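NmrA family protein (Shigella flexneri 2a, PDB 3QVO) is of unknown function but, as a Rossmann-fold member of the NmrA family, probably binds NAD(P)(H). Local coordinates at residues E176-Y181 / I194-S199; T166-A171 / E217-N222. One frame throughout, in Å; residues are numbered along the deposited sequence.

Following the chain from the N terminus, strand 164-174 is the first of the elements involved and carries residues 166-171, one half of interaction 2. The chain then leaves the sheet as a loop, and residues 176-181 of that loop meet residues 194-199, where strand 194-196 turns into helix 197-209; this is interaction 1, closing a short excursion that includes strand 182-184. Helix 197-209 leads on to strand 217-222, which pairs with 166-171 and closes the longer loop. Interaction 1 is therefore nested within interaction 2. Their centres lie about 14 Å apart, and they touch where Val-195 CG1 packs 3.6 Å from Ile-221 O. Strand 164-174 is a neighbour of both 194-196 and 217-222.

Interaction 1 (E176-Y181 / I194-S199)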
loop_
_atom_site.group_PDB
_atom_site.type_symbol
_atom_site.label_atom_id
_atom_site.label_comp_id
_atom_site.label_asym_id
_atom_site.label_seq_id
_atom_site.Cartn_x
_atom_site.Cartn_y
_atom_site.Cartn_z
ATOM N N GLU A 176 -7.179 7.583 -14.684
ATOM C CA GLU A 176 -8.254 8.582 -14.713
ATOM C C GLU A 176 -8.149 9.573 -13.531
ATOM O O GLU A 176 -7.947 9.169 -12.400
ATOM C CB GLU A 176 -9.618 7.878 -14.703
ATOM C CG GLU A 176 -10.839 8.825 -14.698
ATOM C CD GLU A 176 -12.004 8.343 -15.564
ATOM O OE1 GLU A 176 -11.979 7.176 -16.062
ATOM O OE2 GLU A 176 -12.950 9.157 -15.766
ATOM N N ASP A 177 -8.319 10.868 -13.810
ATOM C CA ASP A 177 -8.275 11.921 -12.783
ATOM C C ASP A 177 -9.598 12.000 -12.012
ATOM O O ASP A 177 -10.303 12.981 -12.113
ATOM C CB ASP A 177 -7.948 13.280 -13.432
ATOM C CG ASP A 177 -7.747 14.402 -12.404
ATOM O OD1 ASP A 177 -7.425 14.127 -11.233
ATOM O OD2 ASP A 177 -7.910 15.582 -12.775
ATOM N N ILE A 178 -9.925 10.958 -11.253
ATOM C CA ILE A 178 -11.150 10.934 -10.464
ATOM C C ILE A 178 -10.983 10.143 -9.172
ATOM O O ILE A 178 -10.114 9.287 -9.068
ATOM C CB ILE A 178 -12.307 10.321 -11.279
ATOM C CG1 ILE A 178 -13.663 10.846 -10.789
ATOM C CG2 ILE A 178 -12.254 8.795 -11.232
ATOM C CD1 ILE A 178 -14.668 11.210 -11.919
ATOM N N ILE A 179 -11.829 10.445 -8.199
ATOM C CA ILE A 179 -11.903 9.685 -6.978
ATOM C C ILE A 179 -13.312 9.150 -6.915
ATOM O O ILE A 179 -14.236 9.887 -6.635
ATOM C CB ILE A 179 -11.615 10.543 -5.740
ATOM C CG1 ILE A 179 -10.143 10.981 -5.727
ATOM C CG2 ILE A 179 -11.966 9.757 -4.481
ATOM C CD1 ILE A 179 -9.822 12.137 -4.695
ATOM N N ASP A 180 -13.476 7.864 -7.216
ATOM C CA ASP A 180 -14.812 7.254 -7.324
ATOM C C ASP A 180 -14.689 5.754 -7.039
ATOM O O ASP A 180 -14.192 4.981 -7.868
ATOM C CB ASP A 180 -15.408 7.524 -8.719
ATOM C CG ASP A 180 -16.877 7.117 -8.834
ATOM O OD1 ASP A 180 -17.498 6.805 -7.800
ATOM O OD2 ASP A 180 -17.424 7.101 -9.965
ATOM N N TYR A 181 -15.105 5.343 -5.850
ATOM C CA TYR A 181 -14.876 3.973 -5.447
ATOM C C TYR A 181 -15.853 3.468 -4.413
ATOM O O TYR A 181 -16.640 4.234 -3.833
ATOM C CB TYR A 181 -13.437 3.784 -4.966
ATOM C CG TYR A 181 -13.109 4.416 -3.633
ATOM C CD1 TYR A 181 -13.403 3.777 -2.434
ATOM C CD2 TYR A 181 -12.474 5.647 -3.573
ATOM C CE1 TYR A 181 -13.098 4.362 -1.219
ATOM C CE2 TYR A 181 -12.160 6.240 -2.358
ATOM C CZ TYR A 181 -12.472 5.593 -1.187
ATOM O OH TYR A 181 -12.142 6.196 0.010
ATOM N N ILE A 194 -12.629 -1.968 -12.733
ATOM C CA ILE A 194 -11.531 -0.997 -12.744
ATOM C C ILE A 194 -11.599 -0.056 -11.536
ATOM O O ILE A 194 -12.627 0.049 -10.864
ATOM C CB ILE A 194 -11.542 -0.138 -14.018
ATOM C CG1 ILE A 194 -12.759 0.821 -14.038
ATOM C CG2 ILE A 194 -11.544 -1.011 -15.309
ATOM C CD1 ILE A 194 -13.033 1.486 -15.385
ATOM N N VAL A 195 -10.495 0.631 -11.268
ATOM C CA VAL A 195 -10.482 1.709 -10.289
ATOM C C VAL A 195 -9.299 2.610 -10.553
ATOM O O VAL A 195 -8.244 2.149 -10.973
ATOM C CB VAL A 195 -10.469 1.176 -8.844
ATOM C CG1 VAL A 195 -9.132 0.552 -8.488
ATOM C CG2 VAL A 195 -10.837 2.265 -7.889
ATOM N N SER A 196 -9.498 3.906 -10.368
ATOM C CA SER A 196 -8.430 4.860 -10.539
ATOM C C SER A 196 -7.410 4.733 -9.406
ATOM O O SER A 196 -7.735 4.455 -8.248
ATOM C CB SER A 196 -8.994 6.297 -10.580
ATOM O OG SER A 196 -9.415 6.741 -9.288
ATOM N N ARG A 197 -6.157 4.912 -9.766
ATOM C CA ARG A 197 -5.092 5.018 -8.791
ATOM C C ARG A 197 -5.382 6.144 -7.797
ATOM O O ARG A 197 -5.130 6.020 -6.606
ATOM C CB ARG A 197 -3.791 5.312 -9.518
ATOM C CG ARG A 197 -3.260 4.145 -10.308
ATOM C CD ARG A 197 -1.795 4.321 -10.676
ATOM N NE ARG A 197 -1.274 3.142 -11.353
ATOM C CZ ARG A 197 -1.547 2.804 -12.609
ATOM N NH1 ARG A 197 -1.033 1.697 -13.126
ATOM N NH2 ARG A 197 -2.355 3.540 -13.344
ATOM N N LYS A 198 -5.918 7.250 -8.287
ATOM C CA LYS A 198 -6.230 8.370 -7.409
ATOM C C LYS A 198 -7.249 7.937 -6.365
ATOM O O LYS A 198 -7.149 8.340 -5.195
ATOM C CB LYS A 198 -6.731 9.545 -8.240
ATOM C CG LYS A 198 -6.631 10.896 -7.620
ATOM C CD LYS A 198 -6.690 12.013 -8.710
ATOM C CE LYS A 198 -5.267 12.274 -9.325
ATOM N NZ LYS A 198 -5.229 13.272 -10.432
ATOM N N SER A 199 -8.174 7.064 -6.758
ATOM C CA SER A 199 -9.149 6.547 -5.818
ATOM C C SER A 199 -8.452 5.775 -4.710
ATOM O O SER A 199 -8.723 5.973 -3.514
ATOM C CB SER A 199 -10.151 5.628 -6.499
ATOM O OG SER A 199 -10.956 6.318 -7.476
HETATM O O HOH W 1 -5.686 8.080 -11.309
HETATM O O HOH W 2 -11.890 5.237 -10.042
#
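The N-terminal cap of helix 197-209 is where the loop 176-181 settles. Ser-196 is the N-cap residue: its OG accepts the backbone N-H of Ser-199 at 2.8 Å and at the same time reaches across to the loop, donating to Ile-178 O at 2.6 Å. That donor approaches tilted 32° from the carbonyl plane. The OG sits between the backbone N and the carbonyl carbon of its own residue (chi1 73°), a position from which it can serve both the helix end and the loop. Three residues on, Ser-199 OG receives a nearly straight bond from Asp-180 N (3.0 Å, 172°), so two serines hold neighbouring parts of the loop backbone. Lys-198 crosses Ile-179 at about a right angle, CG against CG1 at 4.0 Å, then bends at chi3 to bring NZ to Asp-177 OD1 in a salt bridge whose modelled length, 2.5 Å, is doubtful. At the other end Tyr-181 lays CD2 3.7 Å from Ser-199 CB. Two waters complete the joint, one linking Glu-176 O to Lys-198 N, the other linking Asp-180 O to Ser-196 N. Tyr-181 also packs on Leu-203 and Asp-206 further along helix 197-209. On the strand side, Val-195 is backbone-bonded to Trp-172 and Thr-174 of strand 164-174, while Arg-197 reaches helix 34-43 and forms a salt bridge with Asp-175.

Interaction 2 (T166-A171 / E217-N222); sequences TILRPA and ENIGIN
Thr-166 packs its CG2 methyl against Ile-219 CD1, 3.7 Å away, an apolar contact at the head of two parallel strands of the Rossmann-type sheet. The pairing begins with Ile-167, which binds through both backbone groups, its N to Glu-217 O and its O to Ile-219 N; on the other face of the sheet its CG2 lies 3.3 Å from Asn-218 OD1. Leu-168 returns to the face of Thr-166, where its CD2 lies alongside Ile-219 CD1 and its CB meets Ile-221 CD1 at 3.9 Å. Arg-169 adds a side-chain grip to its backbone bonds with Ile-219 O and Ile-221 N. Its chain bends at chi3 (-42°) and swings the guanidinium back over strand 217-222, with NE on Asn-218 OD1 at 2.7 Å and NH2 on Asn-218 O at 2.9 Å. The guanidinium and amide planes stand 67° apart, and both donors come from above the carbonyl planes. Gly-220 CA lies against one guanidinium face, offset toward its rim. Past Pro-170, the Ala-171 N-H closes the pairing on Ile-221 O at 3.1 Å. Asn-218 ND2 bonds Glu-159 of helix 149-159, which also touches Ile-167. On the opposite face, Leu-168 and Ile-221 pack against helix 197-209, which precedes strand 217-222 in the chain. Strands 119-123 and 182-184 extend the sheet, the first parallel to 164-174, the second antiparallel to 217-222.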
loop_
_atom_site.group_PDB
_atom_site.type_symbol
_atom_site.label_atom_id
_atom_site.label_comp_id
_atom_site.label_asym_id
_atom_site.label_seq_id
_atom_site.Cartn_x
_atom_site.Cartn_y
_atom_site.Cartn_z
ATOM N N THR A 166 -4.407 -3.445 7.208
ATOM C CA THR A 166 -5.450 -3.337 6.224
ATOM C C THR A 166 -4.811 -3.782 4.908
ATOM O O THR A 166 -3.791 -3.229 4.494
ATOM C CB THR A 166 -5.930 -1.921 6.077
ATOM O OG1 THR A 166 -6.308 -1.368 7.363
ATOM C CG2 THR A 166 -7.084 -1.859 5.061
ATOM N N ILE A 167 -5.381 -4.802 4.274
ATOM C CA ILE A 167 -4.919 -5.260 2.964
ATOM C C ILE A 167 -5.883 -4.647 1.977
ATOM O O ILE A 167 -7.091 -4.678 2.183
ATOM C CB ILE A 167 -4.928 -6.832 2.836
ATOM C CG1 ILE A 167 -3.848 -7.429 3.734
ATOM C CG2 ILE A 167 -4.699 -7.262 1.417
ATOM C CD1 ILE A 167 -4.071 -8.886 4.182
ATOM N N LEU A 168 -5.339 -4.081 0.914
ATOM C CA LEU A 168 -6.117 -3.378 -0.059
ATOM C C LEU A 168 -5.889 -4.070 -1.363
ATOM O O LEU A 168 -4.727 -4.264 -1.770
ATOM C CB LEU A 168 -5.696 -1.909 -0.190
ATOM C CG LEU A 168 -5.873 -0.963 0.988
ATOM C CD1 LEU A 168 -5.516 0.475 0.563
ATOM C CD2 LEU A 168 -7.303 -1.042 1.508
ATOM N N ARG A 169 -7.004 -4.401 -2.012
ATOM C CA ARG A 169 -7.037 -5.206 -3.233
ATOM C C ARG A 169 -7.767 -4.482 -4.320
ATOM O O ARG A 169 -8.977 -4.552 -4.374
ATOM C CB ARG A 169 -7.768 -6.535 -2.975
ATOM C CG ARG A 169 -6.881 -7.558 -2.358
ATOM C CD ARG A 169 -7.613 -8.746 -1.833
ATOM N NE ARG A 169 -8.862 -8.482 -1.126
ATOM C CZ ARG A 169 -10.078 -8.607 -1.633
ATOM N NH1 ARG A 169 -10.247 -8.945 -2.901
ATOM N NH2 ARG A 169 -11.142 -8.382 -0.868
ATOM N N PRO A 170 -7.034 -3.754 -5.170
ATOM C CA PRO A 170 -7.636 -2.965 -6.229
ATOM C C PRO A 170 -7.862 -3.683 -7.531
ATOM O O PRO A 170 -7.023 -4.494 -7.955
ATOM C CB PRO A 170 -6.626 -1.838 -6.465
ATOM C CG PRO A 170 -5.351 -2.347 -5.922
ATOM C CD PRO A 170 -5.683 -3.290 -4.835
ATOM N N ALA A 171 -8.978 -3.310 -8.159
ATOM C CA ALA A 171 -9.348 -3.726 -9.463
ATOM C C ALA A 171 -8.318 -3.161 -10.411
ATOM O O ALA A 171 -7.332 -2.568 -9.971
ATOM C CB ALA A 171 -10.760 -3.240 -9.790
ATOM N N GLU A 217 -9.019 -5.766 8.043
ATOM C CA GLU A 217 -9.797 -6.007 6.822
ATOM C C GLU A 217 -8.947 -6.263 5.596
ATOM O O GLU A 217 -7.797 -5.842 5.516
ATOM C CB GLU A 217 -10.724 -4.820 6.533
ATOM C CG GLU A 217 -11.782 -4.636 7.611
ATOM C CD GLU A 217 -12.651 -3.403 7.429
ATOM O OE1 GLU A 217 -12.519 -2.695 6.411
ATOM O OE2 GLU A 217 -13.485 -3.142 8.312
ATOM N N ASN A 218 -9.580 -6.897 4.607
ATOM C CA ASN A 218 -8.928 -7.297 3.380
ATOM C C ASN A 218 -9.917 -6.968 2.257
ATOM O O ASN A 218 -10.786 -7.762 1.898
ATOM C CB ASN A 218 -8.609 -8.784 3.476
ATOM C CG ASN A 218 -7.766 -9.281 2.343
ATOM O OD1 ASN A 218 -7.671 -8.658 1.287
ATOM N ND2 ASN A 218 -7.148 -10.427 2.553
ATOM N N ILE A 219 -9.758 -5.770 1.712
ATOM C CA ILE A 219 -10.820 -5.026 1.041
ATOM C C ILE A 219 -10.536 -4.904 -0.441
ATOM O O ILE A 219 -9.456 -4.460 -0.834
ATOM C CB ILE A 219 -10.804 -3.572 1.553
ATOM C CG1 ILE A 219 -10.934 -3.482 3.059
ATOM C CG2 ILE A 219 -11.868 -2.732 0.892
ATOM C CD1 ILE A 219 -10.487 -2.124 3.553
ATOM N N GLY A 220 -11.516 -5.261 -1.269
ATOM C CA GLY A 220 -11.462 -4.946 -2.688
ATOM C C GLY A 220 -11.934 -3.522 -2.921
ATOM O O GLY A 220 -12.842 -3.041 -2.228
ATOM N N ILE A 221 -11.319 -2.848 -3.896
ATOM C CA ILE A 221 -11.660 -1.472 -4.237
ATOM C C ILE A 221 -11.982 -1.403 -5.741
ATOM O O ILE A 221 -11.137 -1.698 -6.583
ATOM C CB ILE A 221 -10.480 -0.489 -3.946
ATOM C CG1 ILE A 221 -9.792 -0.779 -2.607
ATOM C CG2 ILE A 221 -10.951 0.982 -3.951
ATOM C CD1 ILE A 221 -8.317 -0.251 -2.564
ATOM N N ASN A 222 -13.206 -1.015 -6.073
ATOM C CA ASN A 222 -13.578 -0.791 -7.474
ATOM C C ASN A 222 -14.403 0.501 -7.702
ATOM O O ASN A 222 -15.095 0.968 -6.814
ATOM C CB ASN A 222 -14.367 -1.995 -8.001
ATOM C CG ASN A 222 -15.770 -2.043 -7.456
ATOM O OD1 ASN A 222 -15.996 -2.596 -6.385
ATOM N ND2 ASN A 222 -16.726 -1.439 -8.183
#